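PDB 2J43: spydx from Streptococcus pyogenes, which binds glycogen and related alpha-glucans through tandem family 41 modules of a pullulanase that probably cleaves alpha-1,6 branch linkages. Local coordinates for residues A[4-13]-A[92-101]; A[17-25]-A[36-44]. All coordinates share one frame; numbering follows the deposited sequence. Where two conformers were deposited one is given.

In the fold
Both contacts belong to the first of the two pullulanase-associated modules in this chain, and their centres lie 15 Å apart. Contact 1 pairs strands 4-9 and 94-97, far apart in sequence, within the module's five-stranded mixed sheet. Contact 2, whose two segments both fall in the sequence between those of contact 1, joins strand 21-27 to the short outermost strand 41-42 of the four-stranded antiparallel sheet. The sheets pack on each other as a beta sandwich: Met7 and Phe9 of contact 1 meet Leu23 of contact 2, and Leu12 touches Leu18 and Met43. Contact 1 thus brings together strands from early and late in this half of the chain, while contact 2 finishes one border of the opposing sheet.

Contact 1. Residues A[4-13]-A[92-101]; sequences HLRMHFKTLP and MNEVWIDENY
The His8 and Trp96 rings lie one over the other in an offset stack, the imidazole above the five-membered ring of the indole with centroids 4.0 Å apart and planes only 8° from parallel. The two residues pair in register on one face of the sheet, and with CG beside the backbone N in both (chi1 -70° and -72°) the rings lean the same way and overlap. Tyr51 adds an edge-to-face contact to Trp96. At the imidazole edge, near its plane, lies Val95 O; it takes a weak bond from His8 ND1 at 3.4 Å besides the main-chain bond from His8 N at 2.9 Å. Beyond this pair, water 1 sits in the Arg6 guanidinium plane, 3.1 Å from NH1, and donates a hydrogen bond to Glu94 OE2 at 2.7 Å. Arg6 and Glu94 run alongside each other without their charged atoms touching; Arg6 NE makes its salt bridge to Asp56 instead.

The backbones form a parallel pair at the heart of a five-stranded mixed sheet, one layer of the module's beta sandwich. Its bonds alternate between the strands in the parallel manner, from Arg6 N to Asn93 O through to Lys10 N, which reaches Ile97 O at 3.0 Å. Glu94 N is buried without a partner, and Leu5 CD1 rests 3.5 Å from it. On the face turned toward the second sheet, Met7 CG packs 4.0 Å from Val95 CG1, near Tyr69 and Ile85. Past the strands, water 2 accepts from Thr11 N and can donate to Asp98 O, and the ring of Pro13 approaches the hydroxyl of Tyr101.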
loop_
_atom_site.group_PDB
_atom_site.type_symbol
_atom_site.label_atom_id
_atom_site.label_comp_id
_atom_site.label_asym_id
_atom_site.label_seq_id
_atom_site.Cartn_x
_atom_site.Cartn_y
_atom_site.Cartn_z
ATOM N N HIS A 4 14.568 1.773 -7.903
ATOM C CA HIS A 4 14.282 0.355 -7.741
ATOM C C HIS A 4 12.800 0.174 -7.371
ATOM O O HIS A 4 12.188 1.067 -6.747
ATOM C CB HIS A 4 15.184 -0.240 -6.639
ATOM C CG HIS A 4 16.625 -0.390 -7.047
ATOM N ND1 HIS A 4 17.467 0.687 -7.236
ATOM C CD2 HIS A 4 17.377 -1.495 -7.267
ATOM C CE1 HIS A 4 18.659 0.251 -7.601
ATOM N NE2 HIS A 4 18.628 -1.066 -7.636
ATOM N N LEU A 5 12.260 -0.984 -7.716
ATOM C CA LEU A 5 10.963 -1.409 -7.238
ATOM C C LEU A 5 11.158 -2.581 -6.286
ATOM O O LEU A 5 11.596 -3.656 -6.699
ATOM C CB LEU A 5 10.078 -1.850 -8.407
ATOM C CG LEU A 5 8.643 -2.301 -8.075
ATOM C CD1 LEU A 5 7.818 -1.150 -7.493
ATOM C CD2 LEU A 5 7.939 -2.888 -9.261
ATOM N N ARG A 6 10.852 -2.389 -5.012
ATOM C CA ARG A 6 10.904 -3.506 -4.052
ATOM C C ARG A 6 9.641 -4.309 -4.137
ATOM O O ARG A 6 8.569 -3.806 -3.802
ATOM C CB ARG A 6 11.125 -2.986 -2.633
ATOM C CG ARG A 6 11.021 -4.033 -1.551
ATOM C CD ARG A 6 11.750 -3.726 -0.242
ATOM N NE ARG A 6 13.180 -3.583 -0.481
ATOM C CZ ARG A 6 14.029 -3.188 0.447
ATOM N NH1 ARG A 6 13.576 -2.942 1.660
ATOM N NH2 ARG A 6 15.328 -3.103 0.182
HETATM N N MSE A 7 9.787 -5.525 -4.653
HETATM C CA MSE A 7 8.682 -6.421 -4.883
HETATM C C MSE A 7 8.547 -7.406 -3.735
HETATM O O MSE A 7 9.429 -8.177 -3.478
HETATM C CB MSE A 7 8.851 -7.149 -6.207
HETATM C CG MSE A 7 8.949 -6.207 -7.365
HETATM SE SE MSE A 7 8.741 -7.168 -9.070
HETATM C CE MSE A 7 6.974 -7.812 -8.861
ATOM N N HIS A 8 7.420 -7.320 -3.055
ATOM C CA HIS A 8 7.061 -8.220 -1.982
ATOM C C HIS A 8 6.140 -9.313 -2.493
ATOM O O HIS A 8 5.051 -9.039 -3.039
ATOM C CB HIS A 8 6.328 -7.458 -0.888
ATOM C CG HIS A 8 7.178 -6.513 -0.126
ATOM N ND1 HIS A 8 7.201 -5.150 -0.347
ATOM C CD2 HIS A 8 7.986 -6.734 0.948
ATOM C CE1 HIS A 8 8.013 -4.593 0.536
ATOM N NE2 HIS A 8 8.508 -5.534 1.313
ATOM N N PHE A 9 6.545 -10.572 -2.330
ATOM C CA PHE A 9 5.704 -11.681 -2.717
ATOM C C PHE A 9 5.197 -12.388 -1.435
ATOM O O PHE A 9 5.999 -12.747 -0.561
ATOM C CB PHE A 9 6.483 -12.677 -3.585
ATOM C CG PHE A 9 6.940 -12.102 -4.879
ATOM C CD1 PHE A 9 6.088 -12.110 -5.953
ATOM C CD2 PHE A 9 8.183 -11.547 -5.000
ATOM C CE1 PHE A 9 6.478 -11.559 -7.174
ATOM C CE2 PHE A 9 8.569 -11.000 -6.249
ATOM C CZ PHE A 9 7.700 -11.019 -7.275
ATOM N N LYS A 10 3.903 -12.615 -1.362
ATOM C CA LYS A 10 3.291 -13.339 -0.234
ATOM C C LYS A 10 3.665 -14.823 -0.223
ATOM O O LYS A 10 4.089 -15.399 0.820
ATOM C CB LYS A 10 1.788 -13.265 -0.319
ATOM C CG LYS A 10 1.043 -13.868 0.923
ATOM C CD LYS A 10 0.920 -12.805 2.020
ATOM C CE LYS A 10 1.270 -13.322 3.427
ATOM N NZ LYS A 10 1.742 -12.276 4.377
ATOM N N THR A 11 3.493 -15.442 -1.378
ATOM C CA THR A 11 3.719 -16.877 -1.525
ATOM C C THR A 11 4.331 -17.225 -2.874
ATOM O O THR A 11 3.690 -16.988 -3.913
ATOM C CB THR A 11 2.389 -17.642 -1.451
ATOM O OG1 THR A 11 1.633 -17.244 -0.282
ATOM C CG2 THR A 11 2.638 -19.126 -1.252
ATOM N N LEU A 12 5.468 -17.891 -2.853
ATOM C CA LEU A 12 6.094 -18.320 -4.079
ATOM C C LEU A 12 5.564 -19.672 -4.494
ATOM O O LEU A 12 4.929 -20.338 -3.656
ATOM C CB LEU A 12 7.611 -18.375 -3.853
ATOM C CG LEU A 12 8.261 -17.023 -3.465
ATOM C CD1 LEU A 12 9.752 -17.223 -3.217
ATOM C CD2 LEU A 12 8.024 -15.982 -4.500
ATOM N N PRO A 13 5.787 -20.056 -5.753
ATOM C CA PRO A 13 5.225 -21.310 -6.284
ATOM C C PRO A 13 5.524 -22.508 -5.361
ATOM O O PRO A 13 6.667 -22.739 -4.958
ATOM C CB PRO A 13 5.860 -21.409 -7.652
ATOM C CG PRO A 13 6.042 -19.928 -8.056
ATOM C CD PRO A 13 6.493 -19.289 -6.807
HETATM N N MSE A 92 7.111 5.506 -7.441
HETATM C CA MSE A 92 6.595 4.319 -6.737
HETATM C C MSE A 92 7.682 3.262 -6.658
HETATM O O MSE A 92 8.246 2.856 -7.691
HETATM C CB MSE A 92 5.343 3.784 -7.375
HETATM C CG MSE A 92 4.910 2.462 -6.743
HETATM SE SE MSE A 92 3.097 1.998 -7.199
HETATM C CE MSE A 92 3.333 0.022 -7.158
ATOM N N ASN A 93 8.055 2.934 -5.423
ATOM C CA ASN A 93 9.251 2.148 -5.156
ATOM C C ASN A 93 9.062 0.803 -4.504
ATOM O O ASN A 93 10.018 0.169 -4.041
ATOM C CB ASN A 93 10.333 2.980 -4.496
ATOM C CG ASN A 93 9.962 3.364 -3.121
ATOM O OD1 ASN A 93 8.878 3.033 -2.656
ATOM N ND2 ASN A 93 10.895 4.035 -2.428
ATOM N N GLU A 94 7.820 0.352 -4.363
ATOM C CA GLU A 94 7.484 -0.699 -3.437
ATOM C C GLU A 94 6.102 -1.205 -3.852
ATOM O O GLU A 94 5.222 -0.420 -4.149
ATOM C CB GLU A 94 7.626 -0.376 -1.945
ATOM C CG GLU A 94 7.769 -1.575 -1.051
ATOM C CD GLU A 94 8.330 -1.214 0.325
ATOM O OE1 GLU A 94 8.355 -0.022 0.676
ATOM O OE2 GLU A 94 8.715 -2.147 1.073
ATOM N N VAL A 95 5.931 -2.516 -3.906
ATOM C CA VAL A 95 4.630 -3.113 -4.238
ATOM C C VAL A 95 4.514 -4.419 -3.497
ATOM O O VAL A 95 5.523 -5.110 -3.254
ATOM C CB VAL A 95 4.555 -3.305 -5.764
ATOM C CG1 VAL A 95 5.645 -4.307 -6.211
ATOM C CG2 VAL A 95 3.243 -3.706 -6.220
ATOM N N TRP A 96 3.288 -4.811 -3.230
ATOM C CA TRP A 96 2.961 -6.044 -2.548
ATOM C C TRP A 96 2.111 -6.896 -3.451
ATOM O O TRP A 96 1.041 -6.470 -3.908
ATOM C CB TRP A 96 2.232 -5.775 -1.230
ATOM C CG TRP A 96 3.152 -5.211 -0.176
ATOM C CD1 TRP A 96 3.672 -5.906 0.877
ATOM C CD2 TRP A 96 3.634 -3.861 -0.035
ATOM N NE1 TRP A 96 4.443 -5.094 1.652
ATOM C CE2 TRP A 96 4.459 -3.831 1.119
ATOM C CE3 TRP A 96 3.467 -2.663 -0.767
ATOM C CZ2 TRP A 96 5.118 -2.683 1.542
ATOM C CZ3 TRP A 96 4.109 -1.513 -0.322
ATOM C CH2 TRP A 96 4.914 -1.525 0.830
ATOM N N ILE A 97 2.590 -8.113 -3.678
ATOM C CA ILE A 97 1.946 -9.060 -4.576
ATOM C C ILE A 97 1.410 -10.191 -3.748
ATOM O O ILE A 97 2.161 -10.934 -3.117
ATOM C CB ILE A 97 2.910 -9.553 -5.660
ATOM C CG1 ILE A 97 3.358 -8.355 -6.499
ATOM C CG2 ILE A 97 2.260 -10.597 -6.557
ATOM C CD1 ILE A 97 4.738 -8.419 -6.932
ATOM N N ASP A 98 0.094 -10.307 -3.748
ATOM C CA ASP A 98 -0.505 -11.326 -2.903
ATOM C C ASP A 98 -0.479 -12.713 -3.544
ATOM O O ASP A 98 0.070 -12.917 -4.617
ATOM C CB ASP A 98 -1.896 -10.874 -2.407
ATOM C CG ASP A 98 -2.944 -10.774 -3.513
ATOM O OD1 ASP A 98 -2.869 -11.497 -4.540
ATOM O OD2 ASP A 98 -3.896 -9.983 -3.370
ATOM N N GLU A 99 -1.061 -13.689 -2.860
ATOM C CA GLU A 99 -0.980 -15.070 -3.322
ATOM C C GLU A 99 -1.720 -15.352 -4.631
ATOM O O GLU A 99 -1.478 -16.372 -5.262
ATOM C CB GLU A 99 -1.486 -16.020 -2.227
ATOM C CG GLU A 99 -2.987 -15.997 -2.045
ATOM C CD GLU A 99 -3.492 -14.963 -1.062
ATOM O OE1 GLU A 99 -2.752 -14.031 -0.647
ATOM O OE2 GLU A 99 -4.688 -15.081 -0.710
ATOM N N ASN A 100 -2.613 -14.448 -5.021
ATOM C CA ASN A 100 -3.262 -14.508 -6.337
ATOM C C ASN A 100 -2.645 -13.542 -7.366
ATOM O O ASN A 100 -3.266 -13.245 -8.413
ATOM C CB ASN A 100 -4.738 -14.180 -6.204
ATOM C CG ASN A 100 -5.477 -15.094 -5.245
ATOM O OD1 ASN A 100 -6.246 -14.626 -4.420
ATOM N ND2 ASN A 100 -5.238 -16.384 -5.346
ATOM N N TYR A 101 -1.458 -13.014 -7.071
ATOM C CA TYR A 101 -0.726 -12.127 -7.980
ATOM C C TYR A 101 -1.454 -10.813 -8.227
ATOM O O TYR A 101 -1.243 -10.166 -9.240
ATOM C CB TYR A 101 -0.322 -12.853 -9.299
ATOM C CG TYR A 101 0.701 -13.917 -9.067
ATOM C CD1 TYR A 101 2.034 -13.607 -8.883
ATOM C CD2 TYR A 101 0.317 -15.269 -8.982
ATOM C CE1 TYR A 101 2.951 -14.552 -8.625
ATOM C CE2 TYR A 101 1.249 -16.250 -8.721
ATOM C CZ TYR A 101 2.573 -15.889 -8.552
ATOM O OH TYR A 101 3.512 -16.840 -8.275
HETATM O O HOH W 1 10.754 -2.442 2.876
HETATM O O HOH W 2 2.906 -13.967 -3.999
#

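Contact 2. Residues A[17-25]-A[36-44]; sequences SLGSLGLWV and WPNGAITMT
Residues 40-43, with the short strand 41-42, form one border of the four-stranded antiparallel sheet of the beta sandwich, entered from a tight turn and running antiparallel to the start of strand 21-27. The turn is type I, from Pro37 to Ala40, and follows a cis peptide between Trp36 and Pro37. Leu23 and Ile41 make the hydrogen-bonded pair: Leu23 N to Ile41 O and Ile41 N to Leu23 O, each 2.8 Å. Two residues on, Met43 N gives a nearly straight bond to Leu21 O at 3.0 Å. Between these bonds Gly22 and Thr42 form the non-hydrogen-bonded pair; Gly22, bare of a side chain, lets Ala40 CB settle 3.7 Å from its CA.

Two tryptophans meet at the turn end. The edge of Trp36, with CE3 leading, points into one face of Trp24 in a T-shaped pair whose six-membered rings have centroids 4.8 Å apart and planes at 73°. Trp24 CG stands opposite its backbone N (chi1 -179°), which carries the indole along beside the turn, where Trp24 CE3 lies 3.6 Å from Ala40 N. Pro37 O, near the plane of that indole, is bonded to Asn72 on strand 66-73.

At the other end Met43 turns inward, its CB and CG lying against Leu21 and its CB also meeting Leu18 CD2, with Phe9 of the opposing sheet beyond. Water 3 donates to Leu18 O and to Leu21 O, the latter at 2.8 Å, and lies 2.6 Å from Thr42 OG1, which also shares a hydrogen bond with Thr44 OG1. Leu21 O is therefore gripped by an amide and a water, and the chemistry divides the strand: apolar contacts and solvent-linked hydroxyls at one end, and at the other an aromatic pair consistent with the aromatic surfaces on which family 41 modules bind alpha-glucans.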
loop_
_atom_site.group_PDB
_atom_site.type_symbol
_atom_site.label_atom_id
_atom_site.label_comp_id
_atom_site.label_asym_id
_atom_site.label_seq_id
_atom_site.Cartn_x
_atom_site.Cartn_y
_atom_site.Cartn_z
ATOM N N SER A 17 12.216 -24.656 -5.017
ATOM C CA SER A 17 13.374 -24.076 -4.343
ATOM C C SER A 17 13.751 -22.725 -4.909
ATOM O O SER A 17 13.715 -22.567 -6.125
ATOM C CB SER A 17 14.549 -25.017 -4.551
ATOM O OG SER A 17 14.315 -26.185 -3.782
ATOM N N LEU A 18 14.208 -21.803 -4.060
ATOM C CA LEU A 18 14.688 -20.520 -4.536
ATOM C C LEU A 18 15.776 -20.676 -5.586
ATOM O O LEU A 18 15.922 -19.827 -6.455
ATOM C CB LEU A 18 15.165 -19.618 -3.387
ATOM C CG LEU A 18 14.067 -19.227 -2.381
ATOM C CD1 LEU A 18 14.699 -18.508 -1.168
ATOM C CD2 LEU A 18 13.103 -18.303 -3.063
ATOM N N GLY A 19 16.615 -21.711 -5.463
ATOM C CA GLY A 19 17.695 -21.971 -6.370
ATOM C C GLY A 19 17.293 -22.370 -7.749
ATOM O O GLY A 19 18.125 -22.460 -8.633
ATOM N N SER A 20 16.003 -22.690 -7.897
ATOM C CA SER A 20 15.396 -23.024 -9.184
ATOM C C SER A 20 14.389 -22.020 -9.666
ATOM O O SER A 20 13.892 -22.198 -10.779
ATOM C CB SER A 20 14.691 -24.374 -9.053
ATOM O OG SER A 20 15.610 -25.363 -8.481
ATOM N N LEU A 21 14.089 -21.014 -8.871
ATOM C CA LEU A 21 13.096 -19.980 -9.226
ATOM C C LEU A 21 13.742 -18.708 -9.788
ATOM O O LEU A 21 14.747 -18.218 -9.294
ATOM C CB LEU A 21 12.263 -19.583 -8.019
ATOM C CG LEU A 21 11.267 -20.631 -7.555
ATOM C CD1 LEU A 21 10.703 -20.202 -6.197
ATOM C CD2 LEU A 21 10.209 -20.801 -8.653
ATOM N N GLY A 22 13.121 -18.153 -10.839
ATOM C CA GLY A 22 13.548 -16.877 -11.387
ATOM C C GLY A 22 12.445 -15.841 -11.464
ATOM O O GLY A 22 11.259 -16.188 -11.679
ATOM N N LEU A 23 12.839 -14.587 -11.338
ATOM C CA LEU A 23 11.955 -13.429 -11.576
ATOM C C LEU A 23 12.374 -12.829 -12.909
ATOM O O LEU A 23 13.424 -12.225 -13.052
ATOM C CB LEU A 23 12.098 -12.382 -10.482
ATOM C CG LEU A 23 11.183 -11.166 -10.564
ATOM C CD1 LEU A 23 9.728 -11.625 -10.559
ATOM C CD2 LEU A 23 11.413 -10.153 -9.416
ATOM N N TRP A 24 11.483 -12.942 -13.881
ATOM C CA TRP A 24 11.705 -12.586 -15.276
ATOM C C TRP A 24 10.923 -11.276 -15.523
ATOM O O TRP A 24 9.742 -11.215 -15.232
ATOM C CB TRP A 24 11.183 -13.703 -16.186
ATOM C CG TRP A 24 11.403 -13.418 -17.646
ATOM C CD1 TRP A 24 10.594 -12.693 -18.489
ATOM C CD2 TRP A 24 12.496 -13.885 -18.427
ATOM N NE1 TRP A 24 11.169 -12.662 -19.744
ATOM C CE2 TRP A 24 12.345 -13.371 -19.730
ATOM C CE3 TRP A 24 13.632 -14.680 -18.139
ATOM C CZ2 TRP A 24 13.271 -13.630 -20.752
ATOM C CZ3 TRP A 24 14.551 -14.942 -19.146
ATOM C CH2 TRP A 24 14.376 -14.419 -20.445
ATOM N N VAL A 25 11.608 -10.204 -15.933
ATOM C CA VAL A 25 11.027 -8.866 -15.944
ATOM C C VAL A 25 11.138 -8.155 -17.301
ATOM O O VAL A 25 12.091 -8.354 -18.049
ATOM C CB VAL A 25 11.647 -7.972 -14.842
ATOM C CG1 VAL A 25 11.371 -8.548 -13.478
ATOM C CG2 VAL A 25 13.154 -7.838 -15.028
ATOM N N TRP A 36 15.775 -16.867 -22.329
ATOM C CA TRP A 36 14.840 -17.655 -21.556
ATOM C C TRP A 36 15.361 -19.074 -21.270
ATOM O O TRP A 36 15.852 -19.698 -22.215
ATOM C CB TRP A 36 13.496 -17.764 -22.310
ATOM C CG TRP A 36 12.495 -18.554 -21.630
ATOM C CD1 TRP A 36 12.178 -19.875 -21.878
ATOM C CD2 TRP A 36 11.578 -18.109 -20.654
ATOM N NE1 TRP A 36 11.162 -20.276 -21.057
ATOM C CE2 TRP A 36 10.736 -19.190 -20.328
ATOM C CE3 TRP A 36 11.378 -16.896 -19.989
ATOM C CZ2 TRP A 36 9.751 -19.100 -19.364
ATOM C CZ3 TRP A 36 10.380 -16.804 -19.067
ATOM C CH2 TRP A 36 9.568 -17.882 -18.760
ATOM N N PRO A 37 15.192 -19.622 -20.069
ATOM C CA PRO A 37 14.648 -19.005 -18.855
ATOM C C PRO A 37 15.730 -18.513 -17.905
ATOM O O PRO A 37 15.436 -17.871 -16.914
ATOM C CB PRO A 37 13.864 -20.178 -18.224
ATOM C CG PRO A 37 14.754 -21.381 -18.513
ATOM C CD PRO A 37 15.354 -21.065 -19.863
ATOM N N ASN A 38 16.967 -18.789 -18.244
ATOM C CA ASN A 38 18.025 -18.658 -17.216
ATOM C C ASN A 38 18.448 -17.210 -16.975
ATOM O O ASN A 38 19.025 -16.887 -15.911
ATOM C CB ASN A 38 19.215 -19.539 -17.549
ATOM C CG ASN A 38 18.880 -21.018 -17.483
ATOM O OD1 ASN A 38 17.979 -21.454 -16.724
ATOM N ND2 ASN A 38 19.617 -21.811 -18.228
ATOM N N GLY A 39 18.088 -16.300 -17.884
ATOM C CA GLY A 39 18.330 -14.891 -17.681
ATOM C C GLY A 39 17.510 -14.192 -16.619
ATOM O O GLY A 39 17.729 -13.015 -16.379
ATOM N N ALA A 40 16.547 -14.871 -16.032
ATOM C CA ALA A 40 15.759 -14.260 -14.949
ATOM C C ALA A 40 16.650 -13.885 -13.757
ATOM O O ALA A 40 17.766 -14.464 -13.618
ATOM C CB ALA A 40 14.683 -15.253 -14.476
ATOM N N ILE A 41 16.170 -12.970 -12.931
ATOM C CA ILE A 41 16.804 -12.657 -11.647
ATOM C C ILE A 41 16.676 -13.883 -10.817
ATOM O O ILE A 41 15.590 -14.372 -10.632
ATOM C CB ILE A 41 16.158 -11.472 -10.949
ATOM C CG1 ILE A 41 16.162 -10.211 -11.845
ATOM C CG2 ILE A 41 16.866 -11.212 -9.606
ATOM C CD1 ILE A 41 15.211 -9.169 -11.415
ATOM N N THR A 42 17.796 -14.397 -10.285
ATOM C CA THR A 42 17.656 -15.576 -9.404
ATOM C C THR A 42 16.987 -15.233 -8.078
ATOM O O THR A 42 17.449 -14.337 -7.406
ATOM C CB THR A 42 18.992 -16.275 -9.167
ATOM O OG1 THR A 42 18.822 -17.263 -8.134
ATOM C CG2 THR A 42 20.096 -15.365 -8.678
HETATM N N MSE A 43 15.961 -15.965 -7.687
HETATM C CA MSE A 43 15.270 -15.634 -6.461
HETATM C C MSE A 43 16.022 -16.075 -5.194
HETATM O O MSE A 43 15.592 -15.821 -4.094
HETATM C CB MSE A 43 13.826 -16.124 -6.490
HETATM C CG MSE A 43 13.133 -15.619 -7.721
HETATM SE SE MSE A 43 11.149 -15.666 -7.515
HETATM C CE MSE A 43 11.044 -14.287 -5.987
ATOM N N THR A 44 17.178 -16.695 -5.367
ATOM C CA THR A 44 18.140 -16.752 -4.253
ATOM C C THR A 44 18.503 -15.405 -3.676
ATOM O O THR A 44 18.842 -15.332 -2.490
ATOM C CB THR A 44 19.448 -17.496 -4.617
ATOM O OG1 THR A 44 20.142 -16.873 -5.680
ATOM C CG2 THR A 44 19.203 -18.923 -5.047
HETATM O O HOH W 3 17.341 -19.282 -8.881
#